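Local coordinates for phytase (Citrobacter braakii, PDB 3ZHC), which belongs to branch 2 of the histidine phosphatase superfamily, a group of enzymes built round a beta sheet packed between helices, at residues Ile35-Gly40 and Leu318-Gly323; Asn53-Gln58 and Val253-Ile258; Leu66-Pro71 and Thr111-Arg116; Asp266-His271 and Gln344-Pro349; Leu278-Glu283 and Asn327-Ser332. The protein carries 2 engineered substitutions. All coordinates share one frame; numbering follows the deposited sequence.

Contact 1 of 5, residues Ile35-Gly40 and Leu318-Gly323; sequences IVSRHG and LLFIAG
The Phe320 ring lies obliquely against Ile35 and Ser37, its CZ 3.3 Å from Ser37 CB, and Phe122 of helix 113-126 stacks on it. The other flat groups belong to the RHG signature of histidine phosphatases, Arg38-His39-Gly40. Arg38 CG sits over the centre of one face of the His39 imidazole, 3.9 Å above its plane; at the edge, His39 ND1 donates in plane to Gly40 O. His39 NE2 in turn lies at the edge of the Arg38 guanidinium, which makes a hydrogen bond to Thr348 O and salt bridges to Glu240 and Asp325.

This turn leaves a parallel strand pair. Ile35 N bonds to Leu319 O and Ile321 N returns to Ile35 O; Ser37 N and Gly323 N repeat the pattern with Ile321 O and Ser37 O. His39 N to Gly323 O, more bent at 138°, ends the ladder. Val36 and Ile321 share the face under helix 282-301, where branched aliphatics suit the core. On the other face, Ile35 CD1 meets Leu318 CD1 at 3.6 Å, and Ser37 is small enough to sit beside the phenyl ring. With its OG anti to the backbone N (chi1 -179°), Ser37 donates to Arg38 O at 2.8 Å.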
# COMPACT_ATOMS: atom_id res chain seq x y z
N ILE B 35 10.93 0.46 24.44
CA ILE B 35 11.24 0.12 23.07
C ILE B 35 11.23 -1.38 22.94
O ILE B 35 11.91 -2.06 23.71
CB ILE B 35 12.63 0.65 22.64
CG1 ILE B 35 12.66 2.18 22.67
CG2 ILE B 35 13.01 0.15 21.21
CD1 ILE B 35 14.07 2.81 22.36
N VAL B 36 10.44 -1.91 21.99
CA VAL B 36 10.51 -3.31 21.60
C VAL B 36 11.21 -3.29 20.25
O VAL B 36 10.65 -2.80 19.25
CB VAL B 36 9.15 -3.98 21.49
CG1 VAL B 36 9.32 -5.42 21.05
CG2 VAL B 36 8.42 -3.93 22.79
N SER B 37 12.44 -3.80 20.21
CA SER B 37 13.27 -3.79 18.99
C SER B 37 13.46 -5.18 18.43
O SER B 37 13.64 -6.15 19.19
CB SER B 37 14.65 -3.23 19.31
OG SER B 37 15.49 -3.18 18.15
N ARG B 38 13.42 -5.27 17.11
CA ARG B 38 13.86 -6.44 16.41
C ARG B 38 15.37 -6.38 16.44
O ARG B 38 15.97 -5.29 16.40
CB ARG B 38 13.41 -6.47 14.93
CG ARG B 38 13.85 -7.75 14.18
CD ARG B 38 13.59 -7.71 12.73
NE ARG B 38 14.14 -8.90 12.08
CZ ARG B 38 14.21 -9.10 10.75
NH1 ARG B 38 13.75 -8.20 9.87
NH2 ARG B 38 14.74 -10.23 10.30
N HIS B 39 15.98 -7.56 16.52
CA HIS B 39 17.43 -7.70 16.39
C HIS B 39 17.93 -7.05 15.11
O HIS B 39 17.17 -6.88 14.14
CB HIS B 39 17.82 -9.17 16.38
CG HIS B 39 17.10 -9.97 15.34
ND1 HIS B 39 17.40 -9.90 14.00
CD2 HIS B 39 16.08 -10.85 15.45
CE1 HIS B 39 16.61 -10.70 13.33
NE2 HIS B 39 15.79 -11.29 14.18
N GLY B 40 19.21 -6.71 15.09
CA GLY B 40 19.83 -6.10 13.91
C GLY B 40 20.04 -7.08 12.76
O GLY B 40 19.58 -8.22 12.82
N LEU B 318 14.01 4.49 30.27
CA LEU B 318 14.12 3.77 29.01
C LEU B 318 14.31 2.29 29.29
O LEU B 318 15.30 1.90 29.89
CB LEU B 318 15.29 4.31 28.18
CG LEU B 318 15.64 3.60 26.86
CD1 LEU B 318 14.46 3.63 25.89
CD2 LEU B 318 16.87 4.23 26.23
N LEU B 319 13.33 1.48 28.86
CA LEU B 319 13.41 0.02 28.89
C LEU B 319 13.51 -0.39 27.42
O LEU B 319 12.57 -0.17 26.67
CB LEU B 319 12.18 -0.60 29.57
CG LEU B 319 12.05 -2.13 29.58
CD1 LEU B 319 13.15 -2.79 30.38
CD2 LEU B 319 10.66 -2.57 30.11
N PHE B 320 14.64 -0.98 27.03
CA PHE B 320 14.87 -1.44 25.65
C PHE B 320 14.77 -2.95 25.65
O PHE B 320 15.48 -3.61 26.42
CB PHE B 320 16.24 -0.97 25.16
CG PHE B 320 16.58 -1.40 23.75
CD1 PHE B 320 16.20 -0.61 22.66
CD2 PHE B 320 17.29 -2.60 23.51
CE1 PHE B 320 16.52 -1.00 21.34
CE2 PHE B 320 17.61 -3.00 22.19
CZ PHE B 320 17.23 -2.20 21.11
N ILE B 321 13.91 -3.51 24.80
CA ILE B 321 13.66 -4.96 24.74
C ILE B 321 14.03 -5.48 23.33
O ILE B 321 13.41 -5.07 22.34
CB ILE B 321 12.20 -5.32 25.10
CG1 ILE B 321 11.81 -4.72 26.46
CG2 ILE B 321 12.01 -6.86 25.13
CD1 ILE B 321 10.43 -5.14 26.96
N ALA B 322 15.04 -6.36 23.27
CA ALA B 322 15.54 -6.95 22.01
C ALA B 322 14.86 -8.30 21.72
O ALA B 322 15.11 -9.31 22.40
CB ALA B 322 17.05 -7.12 22.06
N GLY B 323 13.99 -8.29 20.71
CA GLY B 323 13.28 -9.46 20.26
C GLY B 323 13.47 -9.67 18.77
O GLY B 323 14.53 -9.36 18.22

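Contact 2 of 5, residues Asn53-Gln58 and Val253-Ile258; sequences NVTPDQ and VAWGRI. Unlike the reference sequence in segment 53-58: Asn53 (reference Asp).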
# COMPACT_ATOMS: atom_id res chain seq x y z
N ASN B 53 17.98 -25.50 -4.96
CA ASN B 53 17.34 -26.03 -6.19
C ASN B 53 16.23 -25.16 -6.83
O ASN B 53 15.69 -25.54 -7.89
CB ASN B 53 16.82 -27.46 -5.91
CG ASN B 53 17.97 -28.45 -5.57
OD1 ASN B 53 19.03 -28.45 -6.20
ND2 ASN B 53 17.74 -29.29 -4.58
N VAL B 54 15.90 -24.01 -6.23
CA VAL B 54 14.93 -23.03 -6.84
C VAL B 54 15.64 -21.92 -7.62
O VAL B 54 15.00 -20.98 -8.09
CB VAL B 54 13.92 -22.43 -5.80
CG1 VAL B 54 13.05 -23.54 -5.23
CG2 VAL B 54 14.65 -21.68 -4.70
N THR B 55 16.96 -22.03 -7.77
CA THR B 55 17.71 -21.14 -8.64
C THR B 55 18.90 -21.86 -9.24
O THR B 55 19.53 -22.68 -8.56
CB THR B 55 18.17 -19.87 -7.89
OG1 THR B 55 18.97 -19.06 -8.76
CG2 THR B 55 18.98 -20.22 -6.59
N PRO B 56 19.24 -21.58 -10.54
CA PRO B 56 20.47 -22.15 -11.10
C PRO B 56 21.75 -21.47 -10.55
O PRO B 56 22.84 -21.97 -10.77
CB PRO B 56 20.33 -21.87 -12.59
CG PRO B 56 19.50 -20.64 -12.65
CD PRO B 56 18.51 -20.80 -11.55
N ASP B 57 21.60 -20.35 -9.85
CA ASP B 57 22.76 -19.63 -9.29
C ASP B 57 23.10 -20.14 -7.90
O ASP B 57 22.37 -20.93 -7.33
CB ASP B 57 22.46 -18.15 -9.32
CG ASP B 57 22.23 -17.65 -10.74
OD1 ASP B 57 23.19 -17.63 -11.52
OD2 ASP B 57 21.09 -17.31 -11.09
N GLN B 58 24.23 -19.67 -7.37
CA GLN B 58 24.73 -20.03 -6.03
C GLN B 58 24.49 -18.89 -5.08
O GLN B 58 24.64 -17.72 -5.45
CB GLN B 58 26.24 -20.33 -6.05
CG GLN B 58 26.62 -21.68 -6.62
CD GLN B 58 26.49 -21.75 -8.13
OE1 GLN B 58 27.07 -20.92 -8.86
NE2 GLN B 58 25.74 -22.75 -8.61
N VAL B 253 23.73 -8.31 -4.52
CA VAL B 253 22.46 -8.66 -3.88
C VAL B 253 21.56 -9.27 -4.91
O VAL B 253 21.32 -8.67 -5.96
CB VAL B 253 21.76 -7.42 -3.27
CG1 VAL B 253 20.44 -7.80 -2.64
CG2 VAL B 253 22.68 -6.73 -2.25
N ALA B 254 21.05 -10.48 -4.62
CA ALA B 254 20.13 -11.19 -5.50
C ALA B 254 20.65 -11.29 -6.96
O ALA B 254 19.88 -11.12 -7.93
CB ALA B 254 18.74 -10.52 -5.44
N TRP B 255 21.96 -11.56 -7.09
CA TRP B 255 22.63 -11.71 -8.39
C TRP B 255 22.48 -10.45 -9.30
O TRP B 255 22.47 -10.55 -10.52
CB TRP B 255 22.15 -13.00 -9.09
CG TRP B 255 22.23 -14.20 -8.16
CD1 TRP B 255 23.34 -14.93 -7.87
CD2 TRP B 255 21.16 -14.78 -7.41
NE1 TRP B 255 23.04 -15.93 -6.99
CE2 TRP B 255 21.70 -15.86 -6.68
CE3 TRP B 255 19.79 -14.49 -7.27
CZ2 TRP B 255 20.92 -16.66 -5.82
CZ3 TRP B 255 19.00 -15.29 -6.41
CH2 TRP B 255 19.57 -16.36 -5.70
N GLY B 256 22.36 -9.27 -8.65
CA GLY B 256 22.15 -7.98 -9.30
C GLY B 256 20.86 -7.80 -10.06
O GLY B 256 20.78 -6.93 -10.92
N ARG B 257 19.84 -8.61 -9.74
CA ARG B 257 18.56 -8.62 -10.51
C ARG B 257 17.37 -7.83 -9.92
O ARG B 257 16.30 -7.82 -10.52
CB ARG B 257 18.12 -10.08 -10.73
CG ARG B 257 19.05 -10.86 -11.66
CD ARG B 257 18.81 -12.33 -11.50
NE ARG B 257 19.81 -13.13 -12.18
CZ ARG B 257 20.07 -14.43 -11.93
NH1 ARG B 257 19.39 -15.13 -10.99
NH2 ARG B 257 21.02 -15.04 -12.63
N ILE B 258 17.55 -7.17 -8.77
CA ILE B 258 16.46 -6.33 -8.19
C ILE B 258 16.65 -4.89 -8.73
O ILE B 258 17.71 -4.28 -8.50
CB ILE B 258 16.45 -6.32 -6.65
CG1 ILE B 258 16.39 -7.75 -6.10
CG2 ILE B 258 15.27 -5.49 -6.12
CD1 ILE B 258 16.24 -7.84 -4.60
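At the protein surface Asp57 and Trp255 join the loop after helix 49-53 to the loop between helices 231-247 and 260-280, their CA atoms 8.0 Å apart, too far for backbone pairing. Residues 55-57 form an ST turn, in which Asp57 N donates to Thr55 OG1 at 3.1 Å; that hydroxyl is also bonded to Leu192 O. Ala254, Trp255 and Gly256 all have positive phi, a left-handed turn in which Gly256, having no side chain, adopts phi 64° at little cost.

Asp57 CB lies over the five-membered ring of Trp255, 3.6 Å from the centroid, a CH-pi contact, and Thr55 meets the far end of the indole with CG2 near CH2. At the ring edge NE1 points in plane to Gln58 O, 2.9 Å away, approaching that oxygen from above the carbonyl plane. Tryptophan thus offers a flat face and one donor.

Arg257 reaches out with an extended chain, Trp255 CB over the centre of one guanidinium face, and meets the Asp57 carboxylate tip to tip. In a salt bridge NH1, which also bonds Val191 O, and NH2 grip the single atom Asp57 OD2 end-on from the same face of its plane, at 2.8 and 2.7 Å.

Contact 3 of 5, residues Leu66-Pro71 and Thr111-Arg116; sequences LGWLTP and TDQRTR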
# COMPACT_ATOMS: atom_id res chain seq x y z
N LEU B 66 24.59 -19.22 10.81
CA LEU B 66 23.22 -18.92 10.40
C LEU B 66 22.43 -18.26 11.56
O LEU B 66 22.55 -18.68 12.72
CB LEU B 66 22.49 -20.18 9.93
CG LEU B 66 23.00 -20.80 8.60
CD1 LEU B 66 22.33 -22.15 8.34
CD2 LEU B 66 22.78 -19.86 7.44
N GLY B 67 21.66 -17.22 11.23
CA GLY B 67 20.84 -16.53 12.19
C GLY B 67 21.53 -15.66 13.24
O GLY B 67 20.86 -15.18 14.16
N TRP B 68 22.84 -15.44 13.12
CA TRP B 68 23.59 -14.58 14.06
C TRP B 68 23.66 -13.16 13.58
O TRP B 68 23.69 -12.90 12.37
CB TRP B 68 25.03 -15.08 14.25
CG TRP B 68 25.17 -16.24 15.17
CD1 TRP B 68 24.28 -17.24 15.37
CD2 TRP B 68 26.29 -16.52 16.02
NE1 TRP B 68 24.76 -18.13 16.30
CE2 TRP B 68 26.00 -17.70 16.71
CE3 TRP B 68 27.52 -15.87 16.27
CZ2 TRP B 68 26.89 -18.27 17.64
CZ3 TRP B 68 28.41 -16.44 17.19
CH2 TRP B 68 28.08 -17.62 17.87
N LEU B 69 23.68 -12.22 14.54
CA LEU B 69 23.89 -10.80 14.26
C LEU B 69 25.30 -10.63 13.75
O LEU B 69 26.23 -11.20 14.33
CB LEU B 69 23.73 -9.95 15.52
CG LEU B 69 23.88 -8.44 15.39
CD1 LEU B 69 22.66 -7.87 14.65
CD2 LEU B 69 24.06 -7.76 16.74
N THR B 70 25.46 -9.86 12.67
CA THR B 70 26.78 -9.55 12.13
C THR B 70 27.30 -8.26 12.77
O THR B 70 26.50 -7.45 13.22
CB THR B 70 26.74 -9.32 10.62
OG1 THR B 70 25.96 -8.14 10.32
CG2 THR B 70 26.15 -10.54 9.91
N PRO B 71 28.65 -8.06 12.82
CA PRO B 71 29.21 -6.80 13.36
C PRO B 71 28.61 -5.54 12.71
O PRO B 71 28.42 -4.53 13.38
CB PRO B 71 30.70 -6.94 13.04
CG PRO B 71 30.93 -8.40 13.17
CD PRO B 71 29.74 -9.02 12.51
N THR B 111 17.24 -15.00 24.56
CA THR B 111 18.47 -15.82 24.77
C THR B 111 19.38 -16.02 23.53
O THR B 111 20.49 -16.55 23.66
CB THR B 111 18.11 -17.19 25.37
OG1 THR B 111 17.20 -17.85 24.50
CG2 THR B 111 17.44 -17.01 26.73
N ASP B 112 18.92 -15.62 22.35
CA ASP B 112 19.72 -15.78 21.14
C ASP B 112 20.84 -14.77 21.11
O ASP B 112 20.73 -13.67 21.68
CB ASP B 112 18.86 -15.62 19.88
CG ASP B 112 17.76 -16.69 19.78
OD1 ASP B 112 17.95 -17.83 20.26
OD2 ASP B 112 16.71 -16.39 19.23
N GLN B 113 21.94 -15.16 20.44
CA GLN B 113 23.06 -14.27 20.18
C GLN B 113 22.58 -13.01 19.48
O GLN B 113 23.03 -11.91 19.84
CB GLN B 113 24.12 -15.01 19.32
CG GLN B 113 25.40 -14.18 18.89
CD GLN B 113 25.22 -13.33 17.61
OE1 GLN B 113 24.19 -13.35 16.97
NE2 GLN B 113 26.25 -12.58 17.26
N ARG B 114 21.68 -13.15 18.49
CA ARG B 114 21.22 -11.98 17.69
C ARG B 114 20.51 -10.90 18.50
O ARG B 114 20.73 -9.70 18.26
CB ARG B 114 20.36 -12.40 16.49
CG ARG B 114 19.02 -13.07 16.77
CD ARG B 114 18.33 -13.41 15.43
NE ARG B 114 17.13 -14.23 15.60
CZ ARG B 114 17.00 -15.53 15.29
NH1 ARG B 114 18.00 -16.25 14.76
NH2 ARG B 114 15.83 -16.13 15.52
N THR B 115 19.68 -11.32 19.45
CA THR B 115 18.98 -10.39 20.32
C THR B 115 19.94 -9.85 21.40
O THR B 115 19.99 -8.66 21.63
CB THR B 115 17.74 -11.04 20.96
OG1 THR B 115 18.10 -12.29 21.49
CG2 THR B 115 16.64 -11.26 19.90
N ARG B 116 20.70 -10.75 22.03
CA ARG B 116 21.69 -10.38 23.08
C ARG B 116 22.71 -9.35 22.59
O ARG B 116 22.95 -8.35 23.27
CB ARG B 116 22.40 -11.62 23.62
CG ARG B 116 21.57 -12.40 24.70
CD ARG B 116 22.03 -13.86 24.87
NE ARG B 116 23.43 -13.86 24.65
CZ ARG B 116 24.13 -14.61 23.81
NH1 ARG B 116 23.61 -15.59 23.07
NH2 ARG B 116 25.41 -14.39 23.76
O HOH W 1 21.08 -15.73 17.02
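Gln113, Arg114 and Leu69 carry most of this contact between a loop and the first turn of helix 113-126. The Gln113 chain leaves with CG anti to the backbone N and then bends at chi2 (-85°), which brings its carboxamide alongside the loop backbone. There it acts like another peptide group: OE1 accepts from Leu69 N at 2.7 Å and NE2 donates to Leu69 O at 3.2 Å, each bond lying on a carbonyl lone pair. A glutamine suits the place because it offers both an acceptor and a donor. Its amide also stacks on the Trp68 indole, the two planes 17° apart, with Gln113 CG 3.9 Å from the centroid of the six-membered ring.

Arg114 stretches past the other end of the loop, and its NH1 meets Gly67 O at 3.1 Å, in the guanidinium plane and on a lone pair. A water accepts from Arg114 N and donates to the same Gly67 O, which is thus held twice. Gly67 has positive phi (71°), and Arg114 NH1 occupies the side on which a CB would stand. Leu69 turns its buried side chain toward the helix, with CB 3.9 Å from Arg114 CA.

Beyond Leu69, Thr70 caps helix 71-90 by bonding Gly73 N, and Leu69 also packs on Lys117 and Thr118. The loop therefore joins the start of helix 71-90 to that of helix 113-126, which follows strand 105-109 of the central sheet.

Contact 4 of 5, residues Asp266-His271 and Gln344-Pro349; sequences DLLSLH and QPDNTP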
# COMPACT_ATOMS: atom_id res chain seq x y z
N ASP B 266 7.57 -5.63 -4.33
CA ASP B 266 6.99 -6.89 -4.88
C ASP B 266 7.50 -8.07 -4.11
O ASP B 266 6.74 -8.94 -3.71
CB ASP B 266 7.39 -7.14 -6.35
CG ASP B 266 6.58 -6.35 -7.34
OD1 ASP B 266 5.68 -5.57 -6.96
OD2 ASP B 266 6.86 -6.53 -8.57
N LEU B 267 8.83 -8.10 -3.91
CA LEU B 267 9.49 -9.20 -3.20
C LEU B 267 9.08 -9.25 -1.74
O LEU B 267 8.56 -10.25 -1.27
CB LEU B 267 11.02 -9.07 -3.32
CG LEU B 267 11.58 -9.29 -4.73
CD1 LEU B 267 13.02 -8.82 -4.84
CD2 LEU B 267 11.45 -10.75 -5.13
N LEU B 268 9.29 -8.16 -1.03
CA LEU B 268 8.96 -8.13 0.42
C LEU B 268 7.44 -8.16 0.75
O LEU B 268 7.09 -8.38 1.89
CB LEU B 268 9.75 -7.01 1.12
CG LEU B 268 11.19 -7.59 1.38
CD1 LEU B 268 12.29 -6.64 1.11
CD2 LEU B 268 11.26 -8.20 2.82
N SER B 269 6.55 -7.95 -0.25
CA SER B 269 5.10 -8.10 -0.02
C SER B 269 4.77 -9.55 0.38
O SER B 269 3.84 -9.78 1.13
CB SER B 269 4.29 -7.71 -1.26
OG SER B 269 4.33 -6.31 -1.46
N LEU B 270 5.56 -10.50 -0.15
CA LEU B 270 5.39 -11.92 0.16
C LEU B 270 5.74 -12.21 1.61
O LEU B 270 4.98 -12.88 2.32
CB LEU B 270 6.21 -12.79 -0.81
CG LEU B 270 5.78 -12.66 -2.30
CD1 LEU B 270 6.72 -13.42 -3.26
CD2 LEU B 270 4.33 -13.11 -2.47
N HIS B 271 6.89 -11.69 2.04
CA HIS B 271 7.38 -11.78 3.43
C HIS B 271 6.40 -11.11 4.41
O HIS B 271 6.02 -11.71 5.43
CB HIS B 271 8.80 -11.17 3.54
CG HIS B 271 9.28 -10.99 4.94
ND1 HIS B 271 9.90 -11.98 5.65
CD2 HIS B 271 9.24 -9.91 5.77
CE1 HIS B 271 10.22 -11.54 6.85
NE2 HIS B 271 9.82 -10.28 6.95
N GLN B 344 11.76 1.57 3.30
CA GLN B 344 12.08 0.29 3.98
C GLN B 344 11.03 -0.78 3.63
O GLN B 344 9.97 -0.84 4.25
CB GLN B 344 12.22 0.49 5.49
CG GLN B 344 12.54 -0.81 6.28
CD GLN B 344 13.70 -1.61 5.71
OE1 GLN B 344 13.50 -2.66 5.09
NE2 GLN B 344 14.92 -1.12 5.91
N PRO B 345 11.32 -1.63 2.63
CA PRO B 345 10.34 -2.67 2.18
C PRO B 345 9.88 -3.71 3.23
O PRO B 345 8.76 -4.24 3.11
CB PRO B 345 11.10 -3.37 1.06
CG PRO B 345 12.07 -2.35 0.57
CD PRO B 345 12.52 -1.63 1.77
N ASP B 346 10.71 -4.00 4.23
CA ASP B 346 10.35 -4.94 5.30
C ASP B 346 9.58 -4.15 6.35
O ASP B 346 10.10 -3.16 6.86
CB ASP B 346 11.60 -5.61 5.91
CG ASP B 346 11.29 -6.73 6.92
OD1 ASP B 346 10.12 -6.91 7.34
OD2 ASP B 346 12.25 -7.43 7.30
N ASN B 347 8.35 -4.57 6.66
CA ASN B 347 7.51 -3.90 7.69
C ASN B 347 8.05 -4.08 9.11
O ASN B 347 7.78 -3.28 9.99
CB ASN B 347 6.05 -4.41 7.65
CG ASN B 347 5.26 -3.94 6.40
OD1 ASN B 347 5.71 -3.08 5.62
ND2 ASN B 347 4.09 -4.52 6.21
N THR B 348 8.82 -5.16 9.31
CA THR B 348 9.46 -5.47 10.56
C THR B 348 10.97 -5.61 10.27
O THR B 348 11.55 -6.72 10.40
CB THR B 348 8.84 -6.73 11.14
OG1 THR B 348 8.91 -7.79 10.16
CG2 THR B 348 7.39 -6.48 11.49
N PRO B 349 11.63 -4.49 9.87
CA PRO B 349 13.02 -4.54 9.40
C PRO B 349 14.07 -4.71 10.52
O PRO B 349 13.74 -4.47 11.69
CB PRO B 349 13.19 -3.18 8.75
CG PRO B 349 12.37 -2.28 9.65
CD PRO B 349 11.17 -3.09 10.02
O HOH W 2 10.91 -9.05 9.13
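His271 and Asp346 both send CG anti to the backbone N (chi1 169° and -173°), and this carries the imidazole from its helix and the carboxylate from its loop to a common point. The ring and carboxylate planes stand 85° apart, with NE2 of His271 3.4 Å from OD1 of Asp346. A water lies in the ring plane at the imidazole edge, hydrogen-bonded to His271 NE2 at 2.7 Å and to Thr348 OG1 at 2.6 Å. The other ring nitrogen, His271 ND1, is bonded to Ser236 O; both ring nitrogens have partners, which should hold the imidazole's rotation.

Within the loop Asp346 forms an Asx turn, its OD1 taking Thr348 N at 2.9 Å from above the carboxylate plane. Just before it, Asp346 N donates to Gln344 OE1 at 3.2 Å, on a lone pair. Aspartate suits the Asx turn because its short carboxylate reaches the N-H two residues on.

Beside these polar groups Leu268 packs between helix and loop. Its CD1 presses on Pro345 CB at 3.5 Å, closer than usual for carbons, while CD2 lies near Asp346 CB.

Asp346 OD2 makes a salt bridge with Arg38 of the RHG signature, and a formic acid molecule, probably from the crystallisation liquor, lies about 6 Å from the His271 side chain, consistent with a polar pocket of the histidine phosphatase fold.

Contact 5 of 5, residues Leu278-Glu283 and Asn327-Ser332; sequences LQRTPE and NLANLS
Asn330 and Gln279 cross obliquely, their carboxamide planes 50° apart, and one amide nitrogen serves two acceptors. Asn330 ND2 donates to Gln279 OE1 at 2.7 Å, on a lone pair, and to the backbone Gln279 O at 2.9 Å, both oxygens lying close to the Asn330 amide plane. The Gln279 chain bends at chi2 (-68°), folding OE1 back to the side of its own carbonyl. An asparagine fits here because its short amide carries exactly two protons; Gln279 OE1 has a further, weak bond from Arg288.

Beside this grip the backbones come close, Gln279 CA lying 5.2 Å from Asn330 CA. Ala329 permits that approach, its methyl only 3.5 Å from Gln279 CB, and Asn330 CA makes a CA-H...O contact with Gln279 O.

The contact joins the end of helix 260-280, which widens into a pi-type turn at 278-280, to helix 325-335. The latter follows strand 318-323 and lays Leu328 and Leu331 on strand 28-38, so it lies between that strand of the central sheet and the end of helix 260-280.

Arg280 runs the other way from Gln279. Its CG passes 3.4 Å from Ala329 O, and a bend at chi3 then turns the guanidinium toward Ser332. NE is engaged in a salt bridge with Asp276, while NH1 stands 3.0 Å from Ser332 OG, a hydroxyl that is also hydrogen-bonded to Leu337 O.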
# COMPACT_ATOMS: atom_id res chain seq x y z
N LEU B 278 0.60 -15.35 9.67
CA LEU B 278 1.10 -16.20 10.79
C LEU B 278 1.35 -15.49 12.12
O LEU B 278 1.33 -16.16 13.16
CB LEU B 278 2.38 -16.96 10.35
CG LEU B 278 2.24 -17.94 9.17
CD1 LEU B 278 3.60 -18.63 8.91
CD2 LEU B 278 1.12 -18.99 9.37
N GLN B 279 1.57 -14.17 12.10
CA GLN B 279 1.91 -13.41 13.34
C GLN B 279 0.98 -12.25 13.71
O GLN B 279 0.91 -11.89 14.89
CB GLN B 279 3.34 -12.88 13.24
CG GLN B 279 4.42 -13.99 12.98
CD GLN B 279 4.62 -14.96 14.16
OE1 GLN B 279 4.09 -14.75 15.27
NE2 GLN B 279 5.41 -16.02 13.92
N ARG B 280 0.26 -11.66 12.73
CA ARG B 280 -0.67 -10.54 13.03
C ARG B 280 -2.16 -10.96 13.20
O ARG B 280 -2.94 -10.21 13.78
CB ARG B 280 -0.56 -9.43 11.99
CG ARG B 280 0.87 -8.90 11.72
CD ARG B 280 0.89 -7.42 11.23
NE ARG B 280 -0.30 -7.11 10.45
CZ ARG B 280 -1.32 -6.31 10.80
NH1 ARG B 280 -1.35 -5.62 11.97
NH2 ARG B 280 -2.34 -6.18 9.95
N THR B 281 -2.53 -12.15 12.70
CA THR B 281 -3.87 -12.69 12.87
C THR B 281 -4.19 -12.69 14.37
O THR B 281 -3.53 -13.41 15.11
CB THR B 281 -3.99 -14.11 12.28
OG1 THR B 281 -3.71 -14.05 10.88
CG2 THR B 281 -5.41 -14.71 12.50
N PRO B 282 -5.20 -11.88 14.82
CA PRO B 282 -5.49 -11.68 16.27
C PRO B 282 -5.49 -12.94 17.12
O PRO B 282 -4.97 -12.91 18.21
CB PRO B 282 -6.89 -11.05 16.25
CG PRO B 282 -6.88 -10.24 15.02
CD PRO B 282 -6.13 -11.07 13.99
N GLU B 283 -6.06 -14.03 16.60
CA GLU B 283 -6.14 -15.30 17.34
C GLU B 283 -4.75 -15.86 17.71
O GLU B 283 -4.63 -16.57 18.70
CB GLU B 283 -6.97 -16.36 16.60
CG GLU B 283 -8.50 -16.11 16.64
CD GLU B 283 -9.00 -15.04 15.67
OE1 GLU B 283 -8.22 -14.44 14.90
OE2 GLU B 283 -10.22 -14.81 15.68
N ASN B 327 7.77 -10.91 17.04
CA ASN B 327 7.24 -10.13 18.17
C ASN B 327 6.66 -8.78 17.76
O ASN B 327 5.61 -8.40 18.26
CB ASN B 327 8.32 -9.91 19.25
CG ASN B 327 8.92 -11.23 19.76
OD1 ASN B 327 10.13 -11.42 19.69
ND2 ASN B 327 8.08 -12.13 20.23
N LEU B 328 7.34 -8.07 16.85
CA LEU B 328 6.83 -6.79 16.31
C LEU B 328 5.49 -7.02 15.61
O LEU B 328 4.55 -6.23 15.78
CB LEU B 328 7.81 -6.13 15.33
CG LEU B 328 9.19 -5.69 15.85
CD1 LEU B 328 9.99 -5.06 14.72
CD2 LEU B 328 9.08 -4.72 17.03
N ALA B 329 5.41 -8.10 14.82
CA ALA B 329 4.19 -8.47 14.11
C ALA B 329 3.05 -8.86 15.10
O ALA B 329 1.92 -8.48 14.88
CB ALA B 329 4.45 -9.56 13.11
N ASN B 330 3.39 -9.60 16.18
CA ASN B 330 2.40 -9.96 17.24
C ASN B 330 1.84 -8.72 17.91
O ASN B 330 0.64 -8.61 18.14
CB ASN B 330 2.99 -10.86 18.33
CG ASN B 330 3.58 -12.17 17.81
OD1 ASN B 330 4.50 -12.70 18.43
ND2 ASN B 330 3.06 -12.68 16.70
N LEU B 331 2.73 -7.79 18.24
CA LEU B 331 2.34 -6.51 18.85
C LEU B 331 1.49 -5.71 17.88
O LEU B 331 0.46 -5.17 18.26
CB LEU B 331 3.56 -5.71 19.34
CG LEU B 331 4.23 -6.27 20.60
CD1 LEU B 331 5.62 -5.66 20.82
CD2 LEU B 331 3.34 -6.07 21.84
N SER B 332 1.92 -5.65 16.63
CA SER B 332 1.16 -4.94 15.57
C SER B 332 -0.27 -5.49 15.42
O SER B 332 -1.24 -4.72 15.39
CB SER B 332 1.92 -5.06 14.26
OG SER B 332 1.17 -4.59 13.19

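From the N terminus, strand 28-38 opens the widest loop of the five, closed by contact 1 when strand 318-323 pairs with it. Nested inside, contact 2 joins two surface loops, and contact 3, nested inside contact 2, ties the start of helix 71-90 to helix 113-126. Contact 4 opens after contact 2 has closed, ties helix 260-280 to the loop before strand 353-361 and crosses contact 1. Contact 5, within contact 4, also crosses contact 1 and ties the end of helix 260-280 to helix 325-335; contacts 4 and 5 touch through Thr348 and Leu328. Contact 1 touches 3, 4 and 5, whereas contact 2 meets contact 4 through Ile258 and Leu267.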